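Local coordinates for ATP-dependent kinase YFH7 (Saccharomyces cerevisiae, PDB 2GA8), which acts as an ATP-dependent kinase that could take part in assembly of the endoplasmic reticulum membrane, at residues N22-G31 with L284-I295; V62-V73 with E224-P235. All blocks are in the same frame, centred on the assembly; numbering follows the deposited sequence.

Interaction 1 (N22-G31 with L284-I295); sequences NYRVCVILVG and LADTGALLVYKI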
loop_
_atom_site.group_PDB
_atom_site.type_symbol
_atom_site.label_atom_id
_atom_site.label_comp_id
_atom_site.label_asym_id
_atom_site.label_seq_id
_atom_site.Cartn_x
_atom_site.Cartn_y
_atom_site.Cartn_z
ATOM N N ASN A 22 -17.342 -9.549 -2.840
ATOM C CA ASN A 22 -16.312 -8.736 -2.198
ATOM C C ASN A 22 -16.701 -7.275 -2.173
ATOM O O ASN A 22 -17.149 -6.727 -3.181
ATOM C CB ASN A 22 -14.977 -8.870 -2.943
ATOM C CG ASN A 22 -14.427 -10.286 -2.918
ATOM O OD1 ASN A 22 -14.713 -11.098 -3.802
ATOM N ND2 ASN A 22 -13.631 -10.586 -1.901
ATOM N N TYR A 23 -16.511 -6.640 -1.024
ATOM C CA TYR A 23 -16.838 -5.229 -0.885
ATOM C C TYR A 23 -15.878 -4.379 -1.711
ATOM O O TYR A 23 -16.247 -3.330 -2.243
ATOM C CB TYR A 23 -16.748 -4.791 0.572
ATOM C CG TYR A 23 -17.290 -3.398 0.774
ATOM C CD1 TYR A 23 -18.659 -3.154 0.693
ATOM C CD2 TYR A 23 -16.438 -2.319 1.002
ATOM C CE1 TYR A 23 -19.165 -1.877 0.834
ATOM C CE2 TYR A 23 -16.937 -1.027 1.145
ATOM C CZ TYR A 23 -18.304 -0.819 1.059
ATOM O OH TYR A 23 -18.808 0.447 1.204
ATOM N N ARG A 24 -14.631 -4.824 -1.798
ATOM C CA ARG A 24 -13.645 -4.094 -2.570
ATOM C C ARG A 24 -12.674 -5.031 -3.267
ATOM O O ARG A 24 -12.488 -6.177 -2.855
ATOM C CB ARG A 24 -12.894 -3.095 -1.671
ATOM C CG ARG A 24 -12.567 -3.611 -0.282
ATOM C CD ARG A 24 -11.766 -2.612 0.551
ATOM N NE ARG A 24 -12.442 -1.330 0.730
ATOM C CZ ARG A 24 -12.468 -0.643 1.870
ATOM N NH1 ARG A 24 -11.863 -1.111 2.952
ATOM N NH2 ARG A 24 -13.078 0.532 1.922
ATOM N N VAL A 25 -12.085 -4.554 -4.355
ATOM C CA VAL A 25 -11.125 -5.363 -5.082
ATOM C C VAL A 25 -9.764 -4.716 -4.892
ATOM O O VAL A 25 -9.663 -3.503 -4.728
ATOM C CB VAL A 25 -11.470 -5.440 -6.578
ATOM C CG1 VAL A 25 -12.840 -6.092 -6.753
ATOM C CG2 VAL A 25 -11.451 -4.061 -7.190
ATOM N N CYS A 26 -8.723 -5.533 -4.887
ATOM C CA CYS A 26 -7.378 -5.016 -4.696
ATOM C C CYS A 26 -6.532 -5.223 -5.931
ATOM O O CYS A 26 -6.725 -6.175 -6.683
ATOM C CB CYS A 26 -6.699 -5.707 -3.509
ATOM S SG CYS A 26 -7.420 -5.303 -1.891
ATOM N N VAL A 27 -5.593 -4.311 -6.131
ATOM C CA VAL A 27 -4.680 -4.400 -7.253
ATOM C C VAL A 27 -3.280 -4.253 -6.694
ATOM O O VAL A 27 -3.010 -3.338 -5.916
ATOM C CB VAL A 27 -4.909 -3.277 -8.277
ATOM C CG1 VAL A 27 -3.890 -3.400 -9.414
ATOM C CG2 VAL A 27 -6.333 -3.340 -8.819
ATOM N N ILE A 28 -2.410 -5.186 -7.057
ATOM C CA ILE A 28 -1.015 -5.136 -6.641
ATOM C C ILE A 28 -0.218 -4.720 -7.868
ATOM O O ILE A 28 -0.389 -5.289 -8.947
ATOM C CB ILE A 28 -0.488 -6.513 -6.165
ATOM C CG1 ILE A 28 -0.962 -6.792 -4.733
ATOM C CG2 ILE A 28 1.054 -6.530 -6.224
ATOM C CD1 ILE A 28 -0.587 -8.183 -4.221
ATOM N N LEU A 29 0.624 -3.703 -7.705
ATOM C CA LEU A 29 1.465 -3.232 -8.794
ATOM C C LEU A 29 2.891 -3.199 -8.251
ATOM O O LEU A 29 3.203 -2.419 -7.349
ATOM C CB LEU A 29 1.046 -1.827 -9.242
ATOM C CG LEU A 29 1.938 -1.204 -10.321
ATOM C CD1 LEU A 29 1.969 -2.107 -11.552
ATOM C CD2 LEU A 29 1.411 0.187 -10.683
ATOM N N VAL A 30 3.742 -4.062 -8.794
ATOM C CA VAL A 30 5.135 -4.143 -8.371
ATOM C C VAL A 30 6.089 -3.723 -9.480
ATOM O O VAL A 30 5.877 -4.025 -10.654
ATOM C CB VAL A 30 5.512 -5.590 -7.942
ATOM C CG1 VAL A 30 7.031 -5.734 -7.831
ATOM C CG2 VAL A 30 4.862 -5.923 -6.607
ATOM N N GLY A 31 7.148 -3.030 -9.085
ATOM C CA GLY A 31 8.152 -2.600 -10.037
ATOM C C GLY A 31 9.367 -2.140 -9.261
ATOM O O GLY A 31 9.235 -1.695 -8.120
ATOM N N LEU A 284 -4.065 -11.084 0.244
ATOM C CA LEU A 284 -4.960 -10.382 -0.675
ATOM C C LEU A 284 -5.566 -11.318 -1.723
ATOM O O LEU A 284 -6.722 -11.159 -2.116
ATOM C CB LEU A 284 -4.217 -9.230 -1.368
ATOM C CG LEU A 284 -3.676 -8.128 -0.446
ATOM C CD1 LEU A 284 -3.019 -7.040 -1.280
ATOM C CD2 LEU A 284 -4.806 -7.535 0.382
ATOM N N ALA A 285 -4.792 -12.302 -2.170
ATOM C CA ALA A 285 -5.275 -13.245 -3.175
ATOM C C ALA A 285 -6.437 -14.074 -2.637
ATOM O O ALA A 285 -7.374 -14.391 -3.369
ATOM C CB ALA A 285 -4.140 -14.164 -3.622
ATOM N N ASP A 286 -6.373 -14.417 -1.354
ATOM C CA ASP A 286 -7.423 -15.217 -0.740
ATOM C C ASP A 286 -8.790 -14.537 -0.686
ATOM O O ASP A 286 -9.783 -15.177 -0.350
ATOM C CB ASP A 286 -7.002 -15.669 0.663
ATOM C CG ASP A 286 -6.019 -16.830 0.628
ATOM O OD1 ASP A 286 -5.798 -17.398 -0.462
ATOM O OD2 ASP A 286 -5.475 -17.184 1.691
ATOM N N THR A 287 -8.852 -13.250 -1.011
ATOM C CA THR A 287 -10.139 -12.556 -1.009
ATOM C C THR A 287 -10.906 -12.958 -2.262
ATOM O O THR A 287 -12.129 -12.841 -2.319
ATOM C CB THR A 287 -9.984 -11.015 -1.045
ATOM O OG1 THR A 287 -9.302 -10.627 -2.245
ATOM C CG2 THR A 287 -9.213 -10.521 0.165
ATOM N N GLY A 288 -10.176 -13.438 -3.264
ATOM C CA GLY A 288 -10.805 -13.820 -4.515
ATOM C C GLY A 288 -11.070 -12.593 -5.375
ATOM O O GLY A 288 -11.767 -12.660 -6.393
ATOM N N ALA A 289 -10.511 -11.459 -4.965
ATOM C CA ALA A 289 -10.699 -10.212 -5.703
ATOM C C ALA A 289 -9.386 -9.448 -5.802
ATOM O O ALA A 289 -9.266 -8.336 -5.295
ATOM C CB ALA A 289 -11.760 -9.353 -5.013
ATOM N N LEU A 290 -8.410 -10.056 -6.471
ATOM C CA LEU A 290 -7.096 -9.453 -6.641
ATOM C C LEU A 290 -6.571 -9.518 -8.072
ATOM O O LEU A 290 -6.676 -10.547 -8.735
ATOM C CB LEU A 290 -6.083 -10.157 -5.732
ATOM C CG LEU A 290 -4.617 -9.744 -5.912
ATOM C CD1 LEU A 290 -4.420 -8.347 -5.341
ATOM C CD2 LEU A 290 -3.702 -10.738 -5.212
ATOM N N LEU A 291 -6.011 -8.406 -8.538
ATOM C CA LEU A 291 -5.378 -8.341 -9.850
ATOM C C LEU A 291 -3.926 -8.041 -9.499
ATOM O O LEU A 291 -3.662 -7.225 -8.615
ATOM C CB LEU A 291 -5.968 -7.221 -10.709
ATOM C CG LEU A 291 -7.283 -7.613 -11.397
ATOM C CD1 LEU A 291 -7.789 -6.457 -12.241
ATOM C CD2 LEU A 291 -7.052 -8.850 -12.261
ATOM N N VAL A 292 -2.996 -8.716 -10.166
ATOM C CA VAL A 292 -1.572 -8.546 -9.900
ATOM C C VAL A 292 -0.784 -8.179 -11.155
ATOM O O VAL A 292 -0.862 -8.873 -12.167
ATOM C CB VAL A 292 -0.974 -9.840 -9.310
ATOM C CG1 VAL A 292 0.502 -9.639 -8.976
ATOM C CG2 VAL A 292 -1.760 -10.249 -8.062
ATOM N N TYR A 293 -0.026 -7.086 -11.073
ATOM C CA TYR A 293 0.790 -6.611 -12.188
ATOM C C TYR A 293 2.229 -6.414 -11.748
ATOM O O TYR A 293 2.501 -5.922 -10.649
ATOM C CB TYR A 293 0.258 -5.281 -12.717
ATOM C CG TYR A 293 -1.152 -5.368 -13.243
ATOM C CD1 TYR A 293 -1.426 -5.988 -14.463
ATOM C CD2 TYR A 293 -2.220 -4.871 -12.500
ATOM C CE1 TYR A 293 -2.733 -6.112 -14.929
ATOM C CE2 TYR A 293 -3.531 -4.992 -12.953
ATOM C CZ TYR A 293 -3.781 -5.613 -14.165
ATOM O OH TYR A 293 -5.080 -5.740 -14.605
ATOM N N LYS A 294 3.153 -6.806 -12.612
ATOM C CA LYS A 294 4.565 -6.650 -12.314
ATOM C C LYS A 294 5.166 -5.987 -13.543
ATOM O O LYS A 294 5.005 -6.470 -14.660
ATOM C CB LYS A 294 5.198 -8.021 -12.050
ATOM C CG LYS A 294 6.558 -7.970 -11.374
ATOM C CD LYS A 294 7.647 -7.615 -12.350
ATOM C CE LYS A 294 8.999 -7.557 -11.659
ATOM N NZ LYS A 294 10.070 -7.240 -12.630
ATOM N N ILE A 295 5.842 -4.864 -13.329
ATOM C CA ILE A 295 6.444 -4.121 -14.425
ATOM C C ILE A 295 7.797 -4.687 -14.834
ATOM O O ILE A 295 8.658 -4.921 -13.993
ATOM C CB ILE A 295 6.640 -2.632 -14.044
ATOM C CG1 ILE A 295 5.297 -2.014 -13.644
ATOM C CG2 ILE A 295 7.257 -1.863 -15.217
ATOM C CD1 ILE A 295 5.421 -0.594 -13.097
HETATM O O HOH W 1 -10.140 -7.625 -2.202
#

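Interaction 2 (V62-V73 with E224-P235); sequences VIEVNDRLKPMV and EKLSKTFSQTIP. With SO4 (sulfate ion), chain E.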
loop_
_atom_site.group_PDB
_atom_site.type_symbol
_atom_site.label_atom_id
_atom_site.label_comp_id
_atom_site.label_asym_id
_atom_site.label_seq_id
_atom_site.Cartn_x
_atom_site.Cartn_y
_atom_site.Cartn_z
ATOM N N VAL A 62 -28.082 8.247 -7.316
ATOM C CA VAL A 62 -27.976 6.794 -7.303
ATOM C C VAL A 62 -27.304 6.218 -6.060
ATOM O O VAL A 62 -27.556 5.069 -5.697
ATOM C CB VAL A 62 -27.198 6.296 -8.551
ATOM C CG1 VAL A 62 -25.745 6.755 -8.474
ATOM C CG2 VAL A 62 -27.281 4.779 -8.662
ATOM N N ILE A 63 -26.457 7.009 -5.409
ATOM C CA ILE A 63 -25.736 6.523 -4.234
ATOM C C ILE A 63 -26.596 6.235 -3.011
ATOM O O ILE A 63 -27.405 7.061 -2.585
ATOM C CB ILE A 63 -24.615 7.495 -3.816
ATOM C CG1 ILE A 63 -23.560 7.580 -4.924
ATOM C CG2 ILE A 63 -23.967 7.016 -2.517
ATOM C CD1 ILE A 63 -22.447 8.575 -4.642
ATOM N N GLU A 64 -26.401 5.043 -2.455
ATOM C CA GLU A 64 -27.121 4.611 -1.266
ATOM C C GLU A 64 -26.165 3.886 -0.331
ATOM O O GLU A 64 -25.361 3.061 -0.769
ATOM C CB GLU A 64 -28.267 3.673 -1.638
ATOM C CG GLU A 64 -29.355 4.312 -2.480
ATOM C CD GLU A 64 -30.542 3.391 -2.682
ATOM O OE1 GLU A 64 -31.108 2.924 -1.671
ATOM O OE2 GLU A 64 -30.914 3.134 -3.846
ATOM N N VAL A 65 -26.246 4.204 0.956
ATOM C CA VAL A 65 -25.394 3.559 1.945
ATOM C C VAL A 65 -26.288 2.626 2.755
ATOM O O VAL A 65 -27.235 3.068 3.410
ATOM C CB VAL A 65 -24.723 4.596 2.871
ATOM C CG1 VAL A 65 -23.824 3.890 3.879
ATOM C CG2 VAL A 65 -23.907 5.579 2.041
ATOM N N ASN A 66 -25.989 1.334 2.692
ATOM C CA ASN A 66 -26.774 0.315 3.381
ATOM C C ASN A 66 -26.194 -0.097 4.727
ATOM O O ASN A 66 -25.227 0.492 5.208
ATOM C CB ASN A 66 -26.887 -0.925 2.496
ATOM C CG ASN A 66 -27.267 -0.588 1.075
ATOM O OD1 ASN A 66 -28.391 -0.163 0.803
ATOM N ND2 ASN A 66 -26.324 -0.766 0.154
ATOM N N ASP A 67 -26.800 -1.126 5.315
ATOM C CA ASP A 67 -26.382 -1.665 6.605
ATOM C C ASP A 67 -26.424 -0.604 7.693
ATOM O O ASP A 67 -25.587 -0.585 8.593
ATOM C CB ASP A 67 -24.967 -2.244 6.514
ATOM C CG ASP A 67 -24.841 -3.312 5.444
ATOM O OD1 ASP A 67 -25.735 -4.181 5.359
ATOM O OD2 ASP A 67 -23.842 -3.286 4.696
ATOM N N ARG A 68 -27.414 0.276 7.610
ATOM C CA ARG A 68 -27.559 1.349 8.583
ATOM C C ARG A 68 -27.800 0.849 10.008
ATOM O O ARG A 68 -27.438 1.525 10.971
ATOM C CB ARG A 68 -28.695 2.281 8.153
ATOM C CG ARG A 68 -28.391 3.072 6.884
ATOM C CD ARG A 68 -29.644 3.740 6.327
ATOM N NE ARG A 68 -30.594 2.758 5.810
ATOM C CZ ARG A 68 -31.775 3.059 5.280
ATOM N NH1 ARG A 68 -32.166 4.326 5.195
ATOM N NH2 ARG A 68 -32.564 2.095 4.828
ATOM N N LEU A 69 -28.395 -0.334 10.144
ATOM C CA LEU A 69 -28.684 -0.891 11.467
ATOM C C LEU A 69 -27.725 -2.001 11.883
ATOM O O LEU A 69 -28.039 -2.801 12.766
ATOM C CB LEU A 69 -30.116 -1.431 11.519
ATOM C CG LEU A 69 -31.241 -0.434 11.232
ATOM C CD1 LEU A 69 -32.582 -1.138 11.368
ATOM C CD2 LEU A 69 -31.153 0.740 12.194
ATOM N N LYS A 70 -26.561 -2.054 11.249
ATOM C CA LYS A 70 -25.578 -3.077 11.581
ATOM C C LYS A 70 -24.398 -2.460 12.318
ATOM O O LYS A 70 -24.123 -1.270 12.182
ATOM C CB LYS A 70 -25.087 -3.775 10.310
ATOM C CG LYS A 70 -26.159 -4.568 9.589
ATOM C CD LYS A 70 -25.565 -5.364 8.444
ATOM C CE LYS A 70 -26.592 -6.297 7.825
ATOM N NZ LYS A 70 -25.977 -7.181 6.796
ATOM N N PRO A 71 -23.696 -3.260 13.135
ATOM C CA PRO A 71 -22.548 -2.715 13.863
ATOM C C PRO A 71 -21.340 -2.568 12.939
ATOM O O PRO A 71 -21.253 -3.233 11.903
ATOM C CB PRO A 71 -22.320 -3.748 14.958
ATOM C CG PRO A 71 -22.685 -5.027 14.268
ATOM C CD PRO A 71 -23.960 -4.654 13.534
ATOM N N MET A 72 -20.419 -1.691 13.318
ATOM C CA MET A 72 -19.209 -1.452 12.543
ATOM C C MET A 72 -18.351 -2.706 12.498
ATOM O O MET A 72 -18.260 -3.432 13.487
ATOM C CB MET A 72 -18.393 -0.325 13.176
ATOM C CG MET A 72 -19.113 0.998 13.253
ATOM S SD MET A 72 -19.544 1.590 11.617
ATOM C CE MET A 72 -17.938 2.096 11.023
ATOM N N VAL A 73 -17.723 -2.963 11.356
ATOM C CA VAL A 73 -16.852 -4.124 11.227
ATOM C C VAL A 73 -15.684 -3.902 12.185
ATOM O O VAL A 73 -15.080 -2.829 12.186
ATOM C CB VAL A 73 -16.298 -4.264 9.787
ATOM C CG1 VAL A 73 -15.317 -5.426 9.710
ATOM C CG2 VAL A 73 -17.443 -4.478 8.809
ATOM N N GLU A 224 -23.578 1.314 -11.284
ATOM C CA GLU A 224 -24.912 1.282 -10.690
ATOM C C GLU A 224 -24.884 0.320 -9.498
ATOM O O GLU A 224 -25.361 0.638 -8.405
ATOM C CB GLU A 224 -25.933 0.785 -11.718
ATOM C CG GLU A 224 -27.364 0.726 -11.215
ATOM C CD GLU A 224 -28.050 2.075 -11.256
ATOM O OE1 GLU A 224 -28.035 2.705 -12.333
ATOM O OE2 GLU A 224 -28.608 2.501 -10.220
ATOM N N LYS A 225 -24.306 -0.856 -9.716
ATOM C CA LYS A 225 -24.214 -1.866 -8.666
ATOM C C LYS A 225 -23.417 -1.389 -7.457
ATOM O O LYS A 225 -23.842 -1.556 -6.315
ATOM C CB LYS A 225 -23.562 -3.133 -9.219
ATOM C CG LYS A 225 -24.323 -3.784 -10.352
ATOM C CD LYS A 225 -23.541 -4.968 -10.877
ATOM C CE LYS A 225 -24.175 -5.559 -12.113
ATOM N NZ LYS A 225 -23.325 -6.648 -12.661
ATOM N N LEU A 226 -22.254 -0.798 -7.698
ATOM C CA LEU A 226 -21.443 -0.335 -6.584
ATOM C C LEU A 226 -22.117 0.810 -5.827
ATOM O O LEU A 226 -22.050 0.875 -4.597
ATOM C CB LEU A 226 -20.052 0.089 -7.079
ATOM C CG LEU A 226 -19.864 1.377 -7.875
ATOM C CD1 LEU A 226 -19.842 2.574 -6.926
ATOM C CD2 LEU A 226 -18.545 1.300 -8.642
ATOM N N SER A 227 -22.782 1.695 -6.564
ATOM C CA SER A 227 -23.456 2.846 -5.971
ATOM C C SER A 227 -24.551 2.462 -4.988
ATOM O O SER A 227 -24.803 3.180 -4.027
ATOM C CB SER A 227 -24.057 3.737 -7.066
ATOM O OG SER A 227 -23.046 4.337 -7.853
ATOM N N LYS A 228 -25.190 1.323 -5.229
ATOM C CA LYS A 228 -26.271 0.858 -4.369
ATOM C C LYS A 228 -25.805 -0.085 -3.263
ATOM O O LYS A 228 -26.621 -0.572 -2.489
ATOM C CB LYS A 228 -27.331 0.133 -5.207
ATOM C CG LYS A 228 -28.005 0.983 -6.276
ATOM C CD LYS A 228 -28.776 2.136 -5.659
ATOM C CE LYS A 228 -29.586 2.886 -6.706
ATOM N NZ LYS A 228 -30.222 4.102 -6.129
ATOM N N THR A 229 -24.502 -0.330 -3.172
ATOM C CA THR A 229 -24.001 -1.271 -2.177
ATOM C C THR A 229 -22.929 -0.785 -1.201
ATOM O O THR A 229 -22.213 -1.600 -0.612
ATOM C CB THR A 229 -23.496 -2.552 -2.870
ATOM O OG1 THR A 229 -22.535 -2.207 -3.875
ATOM C CG2 THR A 229 -24.662 -3.292 -3.525
ATOM N N PHE A 230 -22.810 0.527 -1.036
ATOM C CA PHE A 230 -21.856 1.081 -0.088
ATOM C C PHE A 230 -22.391 0.671 1.280
ATOM O O PHE A 230 -23.609 0.548 1.460
ATOM C CB PHE A 230 -21.813 2.608 -0.194
ATOM C CG PHE A 230 -21.128 3.119 -1.431
ATOM C CD1 PHE A 230 -19.768 2.887 -1.640
ATOM C CD2 PHE A 230 -21.833 3.872 -2.370
ATOM C CE1 PHE A 230 -19.119 3.400 -2.763
ATOM C CE2 PHE A 230 -21.192 4.391 -3.496
ATOM C CZ PHE A 230 -19.833 4.156 -3.693
ATOM N N SER A 231 -21.499 0.459 2.242
ATOM C CA SER A 231 -21.922 0.037 3.573
ATOM C C SER A 231 -21.494 0.973 4.702
ATOM O O SER A 231 -20.337 1.388 4.783
ATOM C CB SER A 231 -21.393 -1.367 3.868
ATOM O OG SER A 231 -21.745 -1.768 5.182
ATOM N N GLN A 232 -22.438 1.286 5.583
ATOM C CA GLN A 232 -22.166 2.159 6.715
ATOM C C GLN A 232 -21.260 1.469 7.741
ATOM O O GLN A 232 -20.701 2.121 8.619
ATOM C CB GLN A 232 -23.486 2.561 7.382
ATOM C CG GLN A 232 -23.366 3.674 8.408
ATOM C CD GLN A 232 -22.813 4.957 7.811
ATOM O OE1 GLN A 232 -23.280 5.422 6.770
ATOM N NE2 GLN A 232 -21.820 5.538 8.473
ATOM N N THR A 233 -21.104 0.156 7.622
ATOM C CA THR A 233 -20.286 -0.600 8.573
ATOM C C THR A 233 -18.780 -0.509 8.363
ATOM O O THR A 233 -18.013 -0.951 9.215
ATOM C CB THR A 233 -20.646 -2.092 8.560
ATOM O OG1 THR A 233 -20.299 -2.653 7.289
ATOM C CG2 THR A 233 -22.130 -2.282 8.818
ATOM N N ILE A 234 -18.360 0.062 7.239
ATOM C CA ILE A 234 -16.940 0.185 6.916
ATOM C C ILE A 234 -16.370 1.509 7.418
ATOM O O ILE A 234 -16.770 2.575 6.964
ATOM C CB ILE A 234 -16.728 0.065 5.384
ATOM C CG1 ILE A 234 -17.282 -1.276 4.893
ATOM C CG2 ILE A 234 -15.244 0.199 5.037
ATOM C CD1 ILE A 234 -16.534 -2.501 5.416
ATOM N N PRO A 235 -15.414 1.454 8.360
ATOM C CA PRO A 235 -14.815 2.673 8.909
ATOM C C PRO A 235 -13.739 3.262 8.012
ATOM O O PRO A 235 -13.276 2.610 7.079
ATOM C CB PRO A 235 -14.235 2.192 10.227
ATOM C CG PRO A 235 -13.677 0.845 9.827
ATOM C CD PRO A 235 -14.797 0.255 8.960
HETATM S S SO4 E . -30.399 -1.096 5.348
HETATM O O1 SO4 E . -29.720 0.077 5.935
HETATM O O2 SO4 E . -30.826 -2.012 6.424
HETATM O O3 SO4 E . -31.577 -0.644 4.584
HETATM O O4 SO4 E . -29.477 -1.807 4.441
HETATM O O HOH W 2 -23.830 -3.400 1.386
#

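Interaction 1 (N22-G31 with L284-I295)
Ile-28 packs its CG1 on Leu-290 CD1 at 3.8 Å, and its CD1 meets Leu-284 CD1 at 4.0 Å. Its CG1 branch lies anti to the carbonyl carbon (chi1 -79°), sending it toward both leucines. On the face of Val-27 and Leu-29, Val-27 CG1 sits at the edge of the Tyr-293 ring, 3.8 Å from CD2. Between these faces strands 25-30 and 290-295 run parallel, joined by six backbone hydrogen bonds from Cys-26 to Ile-295. This strand pair is closely packed and mostly apolar, though Leu-290 and Leu-291 stay partly exposed. The other end is polar and hydrated. There Asn-22 ND2 donates to Thr-287 O at 2.7 Å, from above the carbonyl plane, and its CG rests on Ala-289 CB at 3.5 Å. A water donates to Arg-24 O and Thr-287 OG1, and Gly-288 is partly exposed. Arg-18 and Ser-206 also bond the Asn-22 amide. A leucine in place of Asn-22 would probably leave Thr-287 O without this donor and Arg-18 without its acceptor. Strand 25-30 is the middle of the five-stranded parallel sheet, as expected of a P-loop kinase. Apolar faces and regular backbone bonds are consistent with a well-fixed strand leading to Gly-31 and the probable ATP-binding loop.

Interaction 2 (V62-V73 with E224-P235)
Lys-228 NZ reaches two acceptors on the other segment. It forms a salt bridge with Glu-64 OE2 at 2.6 Å, on the anti lone pair, and donates to Val-62 O at 2.9 Å. The lysine chain bends at its second torsion (chi2 -63°), which turns the amine toward Val-62 O and the Glu-64 carboxylate. Asn-66 ND2 donates to Lys-228 O at 2.7 Å, with that oxygen in its amide plane. Farther along, Ser-231 OG donates to Asp-67 OD2 at 2.6 Å, again on the anti lone pair.

Backbone bonds run alongside these side chains. Glu-64 N binds Ser-227 O, Asn-66 bonds Phe-230 and Gln-232 as a short parallel pair, and Val-73 N binds Thr-233 O. Apolar groups fill in between. Ile-63 CG2 lies 3.8 Å from Phe-230 CD2, and Met-72 CE folds onto Pro-235 CB at 3.8 Å.

Around these contacts lies a further layer. Ser-231 OG also accepts from Thr-233 N in an ST turn, which helps position the hydroxyl. Leu-226 O lies over the centre of one face of the Phe-230 ring, and Phe-259 meets that ring edge-to-face. Tyr-52 of helix 47-58 packs on both Ile-63 and Phe-230. Outside, a sulfate, probably from the crystallisation liquor, is held by Asp-67 N and by Arg-68 through N, NE and NH2. Arg-68 NE points at sulfate O1 almost straight, 2.8 Å away.

The contact thus joins two largely irregular segments away from the annotated sites. Lys-228 and Asn-66 bind backbone carbonyls, and Glu-64 and Asp-67 pair with Lys-228 and Ser-231, so side-chain bonds supplement the short strand pairing.

After helix 4-17 the chain enters strand 25-30 and runs on through the presumed ATP-binding loop and helices 37-43 and 47-58. It then reaches 62-73. Interaction 2 closes a loop of 150 residues when 224-235 returns beside that segment. The chain continues through strand 262-267 and helix 275-285. Interaction 1 then closes the larger loop, of 252 residues, so interaction 2 is nested inside it. Interaction 1 joins two neighbouring strands of the central parallel sheet. Interaction 2 lies apart from that sheet and ties the segment after helix 47-58 to the end of helix 222-227 and strand 230-231. Their centres are about 22 Å apart. The two still meet at Tyr-23, whose OH probably hydrogen-bonds Ser-231 N at 2.9 Å.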